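Local coordinates for protein Exo-poly-alpha-D-galacturonosidase (Thermotoga maritima, PDB 3JUR) that probably hydrolyses galacturonosidic bonds of polygalacturonate, the backbone of pectin, acting from the chain end as a hyperthermoactive family 28 glycoside hydrolase, at residues Leu102-Gly107 / Gln194-Arg199; Glu106-Tyr111 / Asp270-Arg275; Val264-Arg269 / Gly302-Gly307. All coordinates share one frame; numbering follows the deposited sequence.

Contact 1: residues Leu102-Gly107 / Gln194-Arg199; sequences LTRFEG and QFYRCR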
# COMPACT_ATOMS: atom_id res chain seq x y z
N LEU D 102 31.40 33.16 -34.27
CA LEU D 102 30.11 32.50 -34.43
C LEU D 102 29.84 31.65 -33.21
O LEU D 102 30.62 30.76 -32.86
CB LEU D 102 30.08 31.63 -35.69
CG LEU D 102 28.84 30.77 -35.95
CD1 LEU D 102 27.59 31.62 -36.23
CD2 LEU D 102 29.10 29.81 -37.10
N THR D 103 28.72 31.93 -32.55
CA THR D 103 28.35 31.24 -31.32
C THR D 103 26.83 31.27 -31.12
O THR D 103 26.08 31.53 -32.07
CB THR D 103 29.16 31.79 -30.08
OG1 THR D 103 28.98 30.92 -28.95
CG2 THR D 103 28.75 33.22 -29.71
N ARG D 104 26.38 31.01 -29.90
CA ARG D 104 24.96 30.92 -29.64
C ARG D 104 24.67 31.40 -28.22
O ARG D 104 25.46 31.15 -27.31
CB ARG D 104 24.50 29.47 -29.84
CG ARG D 104 23.15 29.34 -30.51
CD ARG D 104 22.71 27.90 -30.69
NE ARG D 104 22.84 27.48 -32.08
CZ ARG D 104 22.04 26.60 -32.68
NH1 ARG D 104 21.02 26.05 -32.02
NH2 ARG D 104 22.25 26.28 -33.95
N PHE D 105 23.56 32.10 -28.03
CA PHE D 105 23.12 32.47 -26.68
C PHE D 105 21.67 32.08 -26.46
O PHE D 105 20.77 32.57 -27.14
CB PHE D 105 23.32 33.97 -26.41
CG PHE D 105 23.14 34.36 -24.96
CD1 PHE D 105 24.23 34.41 -24.10
CD2 PHE D 105 21.87 34.65 -24.45
CE1 PHE D 105 24.08 34.77 -22.77
CE2 PHE D 105 21.70 35.01 -23.12
CZ PHE D 105 22.81 35.07 -22.27
N GLU D 106 21.46 31.18 -25.50
CA GLU D 106 20.13 30.64 -25.18
C GLU D 106 19.29 30.32 -26.42
O GLU D 106 18.13 30.75 -26.54
CB GLU D 106 19.39 31.54 -24.17
CG GLU D 106 20.08 31.56 -22.79
CD GLU D 106 19.34 32.38 -21.74
OE1 GLU D 106 18.77 33.44 -22.08
OE2 GLU D 106 19.36 31.97 -20.56
N GLY D 107 19.89 29.56 -27.33
CA GLY D 107 19.21 29.03 -28.51
C GLY D 107 19.16 29.91 -29.75
O GLY D 107 18.56 29.52 -30.76
N GLN D 194 32.86 24.98 -26.05
CA GLN D 194 31.91 24.94 -27.16
C GLN D 194 32.54 24.35 -28.42
O GLN D 194 33.58 24.80 -28.88
CB GLN D 194 31.32 26.33 -27.45
CG GLN D 194 30.12 26.32 -28.42
CD GLN D 194 29.48 27.70 -28.59
OE1 GLN D 194 29.99 28.57 -29.29
NE2 GLN D 194 28.33 27.89 -27.95
N PHE D 195 31.89 23.30 -28.93
CA PHE D 195 32.21 22.73 -30.23
C PHE D 195 31.07 23.12 -31.15
O PHE D 195 29.91 22.75 -30.92
CB PHE D 195 32.30 21.20 -30.13
CG PHE D 195 33.32 20.71 -29.14
CD1 PHE D 195 34.65 20.55 -29.52
CD2 PHE D 195 32.95 20.41 -27.83
CE1 PHE D 195 35.61 20.11 -28.61
CE2 PHE D 195 33.91 19.96 -26.91
CZ PHE D 195 35.24 19.82 -27.30
N TYR D 196 31.39 23.88 -32.19
CA TYR D 196 30.38 24.38 -33.13
C TYR D 196 30.52 23.72 -34.50
O TYR D 196 31.55 23.87 -35.17
CB TYR D 196 30.47 25.91 -33.25
CG TYR D 196 29.13 26.57 -33.39
CD1 TYR D 196 28.49 27.14 -32.28
CD2 TYR D 196 28.47 26.60 -34.62
CE1 TYR D 196 27.24 27.75 -32.40
CE2 TYR D 196 27.23 27.20 -34.75
CZ TYR D 196 26.62 27.78 -33.65
OH TYR D 196 25.38 28.36 -33.79
N ARG D 197 29.48 22.98 -34.89
CA ARG D 197 29.44 22.22 -36.14
C ARG D 197 30.65 21.28 -36.29
O ARG D 197 31.36 21.31 -37.31
CB ARG D 197 29.32 23.16 -37.36
CG ARG D 197 28.12 24.11 -37.33
CD ARG D 197 27.91 24.76 -38.70
NE ARG D 197 29.05 25.58 -39.11
CZ ARG D 197 28.98 26.87 -39.45
NH1 ARG D 197 27.82 27.51 -39.44
NH2 ARG D 197 30.08 27.52 -39.81
N CYS D 198 30.88 20.47 -35.27
CA CYS D 198 32.04 19.58 -35.25
C CYS D 198 31.63 18.12 -35.38
O CYS D 198 30.51 17.75 -35.06
CB CYS D 198 32.85 19.78 -33.96
SG CYS D 198 33.59 21.41 -33.81
N ARG D 199 32.58 17.30 -35.83
CA ARG D 199 32.42 15.86 -35.94
C ARG D 199 33.51 15.16 -35.14
O ARG D 199 34.66 15.61 -35.15
CB ARG D 199 32.53 15.42 -37.40
CG ARG D 199 31.23 14.99 -38.04
CD ARG D 199 31.40 14.68 -39.54
NE ARG D 199 32.47 13.72 -39.81
CZ ARG D 199 32.73 13.18 -41.00
NH1 ARG D 199 31.99 13.47 -42.06
NH2 ARG D 199 33.74 12.32 -41.13
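A right-handed parallel beta-helix, the fold of family 28 glycoside hydrolases, supplies strand 194-196 to this contact, and a protruding beta-hairpin supplies the other side through its first strand, 103-105. The two strands do not pair in a sheet; side chains join them, and the ring of Y196 is the main piece. L102 lies over one face of that ring, its CG 4.1 Å above the plane and displaced toward the rim. The phenol tip is gripped more closely by E109, through a hydrogen bond between Y196 OH and E109 OE1 on the returning hairpin strand. R104 adds a second, longer bond: its NE donates to Y196 OH over 3.2 Å almost in a straight line, the N-H...O angle being 169°. The oxygen sits in the guanidinium plane, at its edge, while ring and guanidinium are inclined by 63°. Two residues of the hairpin thus fix this tip.

A shorter bond lies beside the ring. T103 places OG1 anti to its backbone N (chi1 -168°) and donates it to Q194 OE1 at 2.6 Å. The bond uses an in-plane lone pair of the amide oxygen. Q194 reaches the hydroxyl with an extended chain that crosses the threonine at about a right angle, and both residues are buried. The guanidinium of the exposed R197 is steadied by a salt bridge with D121, and L102 serves this second flat group: its methyl CD2 rests over one guanidinium face, 3.5 Å from R197 NH1, and lies 4.0 Å from Y196 CE2.

Contact 2: residues Glu106-Tyr111 / Asp270-Arg275; sequences EGIELY and DADGRR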
# COMPACT_ATOMS: atom_id res chain seq x y z
N GLU D 106 21.46 31.18 -25.50
CA GLU D 106 20.13 30.64 -25.18
C GLU D 106 19.29 30.32 -26.42
O GLU D 106 18.13 30.75 -26.54
CB GLU D 106 19.39 31.54 -24.17
CG GLU D 106 20.08 31.56 -22.79
CD GLU D 106 19.34 32.38 -21.74
OE1 GLU D 106 18.77 33.44 -22.08
OE2 GLU D 106 19.36 31.97 -20.56
N GLY D 107 19.89 29.56 -27.33
CA GLY D 107 19.21 29.03 -28.51
C GLY D 107 19.16 29.91 -29.75
O GLY D 107 18.56 29.52 -30.76
N ILE D 108 19.78 31.09 -29.70
CA ILE D 108 19.83 31.97 -30.88
C ILE D 108 21.27 32.26 -31.29
O ILE D 108 22.10 32.66 -30.46
CB ILE D 108 19.03 33.30 -30.66
CG1 ILE D 108 17.55 33.01 -30.37
CG2 ILE D 108 19.15 34.22 -31.89
CD1 ILE D 108 16.79 34.17 -29.76
N GLU D 109 21.57 32.05 -32.57
CA GLU D 109 22.90 32.29 -33.13
C GLU D 109 23.25 33.77 -33.17
O GLU D 109 22.39 34.61 -33.43
CB GLU D 109 23.01 31.70 -34.54
CG GLU D 109 22.97 30.19 -34.59
CD GLU D 109 23.38 29.64 -35.95
OE1 GLU D 109 23.95 28.53 -36.00
OE2 GLU D 109 23.12 30.32 -36.96
N LEU D 110 24.52 34.07 -32.92
CA LEU D 110 25.01 35.45 -32.95
C LEU D 110 26.54 35.47 -33.05
O LEU D 110 27.19 34.42 -32.97
CB LEU D 110 24.56 36.21 -31.69
CG LEU D 110 25.33 36.01 -30.38
CD1 LEU D 110 24.92 37.05 -29.37
CD2 LEU D 110 25.14 34.61 -29.81
N TYR D 111 27.09 36.66 -33.23
CA TYR D 111 28.52 36.88 -33.05
C TYR D 111 28.74 37.57 -31.71
O TYR D 111 28.16 38.63 -31.44
CB TYR D 111 29.12 37.66 -34.23
CG TYR D 111 29.37 36.77 -35.42
CD1 TYR D 111 30.66 36.31 -35.70
CD2 TYR D 111 28.33 36.37 -36.24
CE1 TYR D 111 30.89 35.48 -36.80
CE2 TYR D 111 28.54 35.54 -37.33
CZ TYR D 111 29.83 35.09 -37.61
OH TYR D 111 30.04 34.27 -38.69
N ASP D 270 12.70 29.41 -30.92
CA ASP D 270 11.77 30.17 -31.76
C ASP D 270 12.18 30.22 -33.24
O ASP D 270 12.66 29.22 -33.78
CB ASP D 270 11.53 31.57 -31.15
CG ASP D 270 11.03 31.51 -29.70
OD1 ASP D 270 10.57 30.45 -29.25
OD2 ASP D 270 11.11 32.55 -29.01
N ALA D 271 12.00 31.37 -33.89
CA ALA D 271 12.28 31.51 -35.32
C ALA D 271 13.65 30.97 -35.76
O ALA D 271 13.74 30.27 -36.77
CB ALA D 271 12.09 32.95 -35.78
N ASP D 272 14.69 31.29 -34.99
CA ASP D 272 16.06 30.85 -35.31
C ASP D 272 16.19 29.33 -35.27
O ASP D 272 16.84 28.73 -36.12
CB ASP D 272 17.07 31.49 -34.35
CG ASP D 272 18.39 31.79 -35.01
OD1 ASP D 272 18.41 32.59 -35.97
OD2 ASP D 272 19.43 31.25 -34.57
N GLY D 273 15.55 28.72 -34.27
CA GLY D 273 15.49 27.26 -34.15
C GLY D 273 14.73 26.59 -35.28
O GLY D 273 15.14 25.53 -35.76
N ARG D 274 13.62 27.20 -35.70
CA ARG D 274 12.85 26.69 -36.85
C ARG D 274 13.58 26.87 -38.17
O ARG D 274 13.48 26.01 -39.05
CB ARG D 274 11.47 27.35 -36.94
CG ARG D 274 10.48 26.83 -35.96
CD ARG D 274 9.21 27.65 -35.99
NE ARG D 274 8.87 28.02 -34.63
CZ ARG D 274 8.80 29.27 -34.17
NH1 ARG D 274 9.00 30.30 -34.97
NH2 ARG D 274 8.51 29.47 -32.90
N ARG D 275 14.27 28.00 -38.32
CA ARG D 275 15.07 28.29 -39.53
C ARG D 275 16.12 27.20 -39.76
O ARG D 275 16.19 26.62 -40.85
CB ARG D 275 15.73 29.67 -39.45
CG ARG D 275 16.71 30.00 -40.60
CD ARG D 275 17.46 31.31 -40.39
NE ARG D 275 18.28 31.32 -39.17
CZ ARG D 275 19.57 30.98 -39.12
NH1 ARG D 275 20.21 30.59 -40.22
NH2 ARG D 275 20.23 31.02 -37.97
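Strand 108-111 and helix 270-275 cross nearly at a right angle (95°), their axes approaching to 8.0 Å, and the chains come closest where the CA atoms of I108 and D272 lie 5.9 Å apart. The second strand of the hairpin thus runs across the short helix, and a polar side chain bridges the gap. D272 extends from the helix and presents OD2 to the backbone N-H of E109. That bond is 3.0 Å long and close to linear at 173°, and E109 N comes from above the carboxylate plane. The helix thereby holds the strand by its main chain, with I108 crossing obliquely near the same carboxylate, its CG2 4.0 Å from D272 OD2.

The other oxygen of D272, OD1, is held within the helix by R275. One turn later in the chain, R275 curls at chi3 (61°) so that its NH2 donates to D272 OD1 at 3.1 Å, with NE adding a weak bond to the same atom. R275 NH2 also donates to E109 OE2 at 3.1 Å; the acceptor lies in the guanidinium plane but is met from above its own carboxylate plane. One nitrogen therefore links both carboxylates. R180 contributes further positive charge: its NH1 forms a salt bridge with D272 OD1 and a hydrogen bond with the carbonyl O of E109, whose other carboxylate oxygen is engaged by Y196.

Since E109 OE2 and D272 OD2 stand only 4.5 Å apart, their repulsion is probably offset by R275, which both share, with R180 adding charge beside D272; this would favour keeping both acids ionised.

Contact 3: residues Val264-Arg269 / Gly302-Gly307; sequences VIKSGR and GSEMSG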
# COMPACT_ATOMS: atom_id res chain seq x y z
N VAL D 264 20.96 18.94 -20.35
CA VAL D 264 19.85 19.65 -20.99
C VAL D 264 19.92 19.53 -22.49
O VAL D 264 20.82 20.09 -23.11
CB VAL D 264 19.91 21.18 -20.74
CG1 VAL D 264 18.52 21.71 -20.51
CG2 VAL D 264 20.87 21.54 -19.62
N ILE D 265 18.95 18.86 -23.08
CA ILE D 265 18.96 18.68 -24.53
C ILE D 265 18.13 19.77 -25.20
O ILE D 265 16.98 20.03 -24.82
CB ILE D 265 18.51 17.28 -24.91
CG1 ILE D 265 19.42 16.26 -24.22
CG2 ILE D 265 18.59 17.09 -26.42
CD1 ILE D 265 18.78 14.96 -23.96
N LYS D 266 18.74 20.42 -26.20
CA LYS D 266 18.20 21.61 -26.86
C LYS D 266 18.35 21.52 -28.38
O LYS D 266 18.98 20.59 -28.89
CB LYS D 266 18.88 22.87 -26.31
CG LYS D 266 18.80 23.04 -24.80
CD LYS D 266 19.53 24.30 -24.35
CE LYS D 266 19.53 24.45 -22.83
NZ LYS D 266 18.20 24.86 -22.29
N SER D 267 17.77 22.49 -29.09
CA SER D 267 17.85 22.55 -30.56
C SER D 267 17.40 23.90 -31.14
O SER D 267 16.77 23.96 -32.21
CB SER D 267 17.05 21.40 -31.21
OG SER D 267 15.69 21.45 -30.84
N GLY D 268 17.72 24.97 -30.43
CA GLY D 268 17.41 26.32 -30.90
C GLY D 268 16.08 26.85 -30.39
O GLY D 268 15.19 26.09 -29.99
N ARG D 269 15.95 28.17 -30.42
CA ARG D 269 14.80 28.86 -29.85
C ARG D 269 14.02 29.59 -30.94
O ARG D 269 14.60 30.29 -31.77
CB ARG D 269 15.30 29.85 -28.79
CG ARG D 269 14.23 30.71 -28.14
CD ARG D 269 14.86 31.78 -27.26
NE ARG D 269 15.43 31.21 -26.04
CZ ARG D 269 14.93 31.37 -24.82
NH1 ARG D 269 15.52 30.81 -23.77
NH2 ARG D 269 13.83 32.09 -24.64
N GLY D 302 14.60 20.99 -23.38
CA GLY D 302 14.12 22.36 -23.59
C GLY D 302 14.79 23.40 -22.72
O GLY D 302 15.76 23.09 -22.02
N SER D 303 14.28 24.63 -22.70
CA SER D 303 13.06 25.03 -23.41
C SER D 303 13.31 25.34 -24.89
O SER D 303 12.37 25.47 -25.67
CB SER D 303 12.45 26.26 -22.75
OG SER D 303 13.20 27.42 -23.07
N GLU D 304 14.58 25.49 -25.25
CA GLU D 304 14.94 25.77 -26.62
C GLU D 304 14.96 24.45 -27.39
O GLU D 304 16.01 23.86 -27.60
CB GLU D 304 16.29 26.48 -26.70
CG GLU D 304 16.38 27.77 -25.87
CD GLU D 304 17.00 27.58 -24.49
OE1 GLU D 304 16.84 26.49 -23.89
OE2 GLU D 304 17.64 28.52 -24.00
N MET D 305 13.78 24.00 -27.81
CA MET D 305 13.64 22.74 -28.52
C MET D 305 12.90 22.92 -29.85
O MET D 305 12.29 21.98 -30.37
CB MET D 305 12.96 21.68 -27.63
CG MET D 305 11.77 22.20 -26.79
SD MET D 305 10.54 23.10 -27.76
CE MET D 305 9.59 21.72 -28.40
N SER D 306 12.97 24.14 -30.40
CA SER D 306 12.22 24.50 -31.61
C SER D 306 12.63 23.70 -32.85
O SER D 306 11.87 23.62 -33.81
CB SER D 306 12.37 26.00 -31.90
OG SER D 306 11.83 26.77 -30.84
N GLY D 307 13.83 23.13 -32.83
CA GLY D 307 14.29 22.26 -33.91
C GLY D 307 13.84 20.83 -33.74
O GLY D 307 13.98 20.01 -34.66
O HOH W 1 17.86 28.16 -21.18
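E304 is clasped by two cations, one to each carboxylate oxygen. K266 NZ donates to E304 OE1 at 2.7 Å, meeting the syn lone pair of that oxygen, and R269 NH1 donates to E304 OE2 at 3.1 Å. The arginine partner arrives from above the carboxylate plane, with guanidinium and carboxylate turned 83° against each other. K266 runs beside E304 in the same direction, then bends at its last torsion so that NZ also donates to the carbonyl O of G302, 3.0 Å away. A water donates to E304 OE2 at 2.9 Å and has a weak bond with the lysine. The glutamate itself kinks at chi2 (96°), and the guanidinium of R269 is further positioned by NE, which binds the carbonyl O of E106.

These loops leave neighbouring parallel strands, 263-265 and 299-301, on successive coils of the beta-helix. A nearly linear bond (178°) joins G302 N to I265 O next to the paired strands. Beyond it lies the cis peptide that precedes S303, and E304 then forms the centre of an inverse gamma turn. The turn directs the carbonyl O of E304 at S267 N, a short 2.7 Å bond, and farther along S306 N donates to the carbonyl O of G268 at 3.0 Å. G307 N adds weak bonds to S267 O and OG, the hydroxyl being held mainly by the carbonyl O of G308.

G268 and G302 have backbone angles that call for glycine. Around the charges, E304 CG lies 3.7 Å from R269 CB in an apolar contact, and V264 CG1 touches the carbonyl O of G302.

Overall arrangement
The hairpin formed by strands 103-105 and 108-112 unites the set: contacts 1 and 2 share its E106-G107 turn, and their centres lie about 11 Å apart. They also meet through Y196 OH and E109 OE1, 2.6 Å from each other. Contact 3, centred about 10 Å from contact 2 and 13 Å from contact 1, receives the tip of the hairpin: G107 O lies 3.0 Å from R269 N. R269 immediately precedes the chain segment 270-275 of contact 2. Strand 263-265 follows a Gly-Asp-Asp sequence that, in family 28 enzymes, carries active-site acids, so contact 3 probably borders the substrate cleft.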